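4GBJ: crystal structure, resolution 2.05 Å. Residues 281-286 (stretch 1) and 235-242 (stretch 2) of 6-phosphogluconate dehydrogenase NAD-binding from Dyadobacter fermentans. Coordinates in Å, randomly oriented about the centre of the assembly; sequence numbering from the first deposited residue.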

# COMPACT_ATOMS: atom_id res chain seq x y z
N ASP B 281 -6.33 -10.45 -15.90
CA ASP B 281 -6.09 -10.61 -14.48
C ASP B 281 -6.87 -9.53 -13.70
O ASP B 281 -7.06 -8.42 -14.20
CB ASP B 281 -4.59 -10.49 -14.20
CG ASP B 281 -4.25 -10.82 -12.79
OD1 ASP B 281 -4.38 -12.03 -12.42
OD2 ASP B 281 -3.91 -9.88 -12.02
N TRP B 282 -7.20 -9.82 -12.45
CA TRP B 282 -7.93 -8.87 -11.60
C TRP B 282 -7.15 -7.58 -11.39
O TRP B 282 -7.77 -6.56 -11.17
CB TRP B 282 -8.32 -9.50 -10.27
CG TRP B 282 -7.21 -9.54 -9.26
CD1 TRP B 282 -6.02 -10.19 -9.37
CD2 TRP B 282 -7.28 -9.04 -7.92
NE1 TRP B 282 -5.31 -10.08 -8.20
CE2 TRP B 282 -6.07 -9.39 -7.29
CE3 TRP B 282 -8.25 -8.33 -7.20
CZ2 TRP B 282 -5.79 -9.04 -5.96
CZ3 TRP B 282 -7.95 -7.94 -5.90
CH2 TRP B 282 -6.71 -8.27 -5.30
N GLY B 283 -5.82 -7.60 -11.56
CA GLY B 283 -4.99 -6.41 -11.54
C GLY B 283 -5.41 -5.36 -12.54
O GLY B 283 -5.12 -4.17 -12.37
N ALA B 284 -6.12 -5.78 -13.63
CA ALA B 284 -6.59 -4.84 -14.65
C ALA B 284 -7.59 -3.85 -14.13
O ALA B 284 -7.94 -2.94 -14.86
CB ALA B 284 -7.18 -5.62 -15.83
N LEU B 285 -8.01 -3.91 -12.84
CA LEU B 285 -8.85 -2.85 -12.29
C LEU B 285 -8.09 -1.50 -12.44
O LEU B 285 -8.71 -0.43 -12.59
CB LEU B 285 -9.23 -3.12 -10.81
CG LEU B 285 -8.10 -2.94 -9.78
CD1 LEU B 285 -8.00 -1.52 -9.27
CD2 LEU B 285 -8.28 -3.91 -8.62
N ALA B 286 -6.73 -1.57 -12.39
CA ALA B 286 -5.87 -0.39 -12.50
C ALA B 286 -5.95 0.33 -13.87
O ALA B 286 -5.51 1.49 -13.95
CB ALA B 286 -4.43 -0.75 -12.17
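Stretch 2, residues 235-242: AFRFPLGL

Stretch 2 begins as a loop, extended at F236 and R237, and is helical by L240, lying along the start of the 3-10 segment that begins at W282. The two stretches meet in a single bridge between D281 and R237, their CA atoms 5.0 Å apart, and approach more closely still at the next pair, where W282 CA and F238 CA are 4.0 Å apart. Both numberings therefore advance together through this point.

A235 contributes its backbone: its N donates to D281 OD1 at 2.8 Å, and its small CB fits 3.4 Å from the same oxygen. F236 N donates to D281 OD1 as well, at 2.9 Å, so one carboxylate oxygen gathers two successive amides. An aspartate suits this position because its short side chain has a second oxygen for its own stretch: OD2 of D281 accepts from G283 N at 3.0 Å. The carbonyl of F236 then receives W282 N, with O and N 2.8 Å apart, while the F236 CB packs 3.5 Å from W282 CD1. The F236 ring turns its edge to the face of the indole, its centroid 5.2 Å from that of the five-membered ring and the planes at 82°.

R237 points its CA-to-CB bond away, leaving a long, charged side chain outside the apolar contact; its carbonyl O accepts from L240 N at 2.9 Å. F238, buried, reaches back with the edge of its ring: CD1 lies 3.6 Å from D281 O, and CE1 lies 3.8 Å from A284 CB and 3.6 Å from L285 N. A flat ring can fill this space beside the 3-10 backbone.

P239 points away and touches nothing in stretch 1; near the start of a helix a proline costs little, since its missing N-H would have few partners there. L240, partly exposed, also makes no contact with stretch 1. G241 brings its CA to 4.2 Å from W282 CE3; a CB here would lie a tight 3.5 Å from W282 CB. L242 is out of reach as the helix continues.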

# COMPACT_ATOMS: atom_id res chain seq x y z
N ALA B 235 -3.54 -14.61 -13.13
CA ALA B 235 -3.31 -15.21 -11.81
C ALA B 235 -4.64 -15.38 -11.09
O ALA B 235 -4.86 -16.41 -10.48
CB ALA B 235 -2.37 -14.35 -10.98
N PHE B 236 -5.55 -14.36 -11.18
CA PHE B 236 -6.90 -14.39 -10.60
C PHE B 236 -7.84 -13.70 -11.63
O PHE B 236 -7.61 -12.53 -11.98
CB PHE B 236 -6.84 -13.63 -9.25
CG PHE B 236 -7.97 -13.86 -8.28
CD1 PHE B 236 -8.24 -15.14 -7.80
CD2 PHE B 236 -8.70 -12.79 -7.76
CE1 PHE B 236 -9.27 -15.35 -6.88
CE2 PHE B 236 -9.71 -13.00 -6.82
CZ PHE B 236 -9.99 -14.28 -6.39
N ARG B 237 -8.85 -14.42 -12.15
CA ARG B 237 -9.68 -13.88 -13.24
C ARG B 237 -10.46 -12.66 -12.81
O ARG B 237 -10.90 -12.58 -11.68
CB ARG B 237 -10.63 -14.93 -13.85
CG ARG B 237 -10.83 -14.68 -15.33
CD ARG B 237 -11.23 -15.92 -16.10
NE ARG B 237 -11.95 -15.55 -17.33
CZ ARG B 237 -13.22 -15.17 -17.39
NH1 ARG B 237 -13.97 -15.14 -16.29
NH2 ARG B 237 -13.77 -14.85 -18.55
N PHE B 238 -10.61 -11.69 -13.72
CA PHE B 238 -11.17 -10.35 -13.43
C PHE B 238 -12.52 -10.38 -12.71
O PHE B 238 -12.66 -9.70 -11.67
CB PHE B 238 -11.26 -9.53 -14.73
CG PHE B 238 -11.53 -8.07 -14.61
CD1 PHE B 238 -10.48 -7.17 -14.43
CD2 PHE B 238 -12.80 -7.55 -14.86
CE1 PHE B 238 -10.72 -5.80 -14.33
CE2 PHE B 238 -13.04 -6.18 -14.81
CZ PHE B 238 -11.99 -5.30 -14.52
N PRO B 239 -13.50 -11.15 -13.16
CA PRO B 239 -14.79 -11.15 -12.47
C PRO B 239 -14.66 -11.58 -11.00
O PRO B 239 -15.49 -11.17 -10.19
CB PRO B 239 -15.65 -12.13 -13.27
CG PRO B 239 -14.98 -12.22 -14.59
CD PRO B 239 -13.52 -12.06 -14.32
N LEU B 240 -13.62 -12.36 -10.66
CA LEU B 240 -13.44 -12.79 -9.27
C LEU B 240 -13.06 -11.60 -8.35
O LEU B 240 -13.37 -11.64 -7.18
CB LEU B 240 -12.42 -13.95 -9.17
CG LEU B 240 -12.82 -15.17 -9.94
CD1 LEU B 240 -11.74 -16.22 -9.91
CD2 LEU B 240 -14.16 -15.75 -9.46
N GLY B 241 -12.49 -10.53 -8.88
CA GLY B 241 -12.19 -9.36 -8.08
C GLY B 241 -13.44 -8.66 -7.62
O GLY B 241 -13.53 -8.18 -6.48
N LEU B 242 -14.43 -8.62 -8.51
CA LEU B 242 -15.73 -8.03 -8.23
C LEU B 242 -16.45 -8.84 -7.16
O LEU B 242 -17.01 -8.26 -6.24
CB LEU B 242 -16.57 -7.93 -9.52
CG LEU B 242 -17.99 -7.33 -9.40
CD1 LEU B 242 -17.97 -6.01 -8.69
CD2 LEU B 242 -18.65 -7.25 -10.72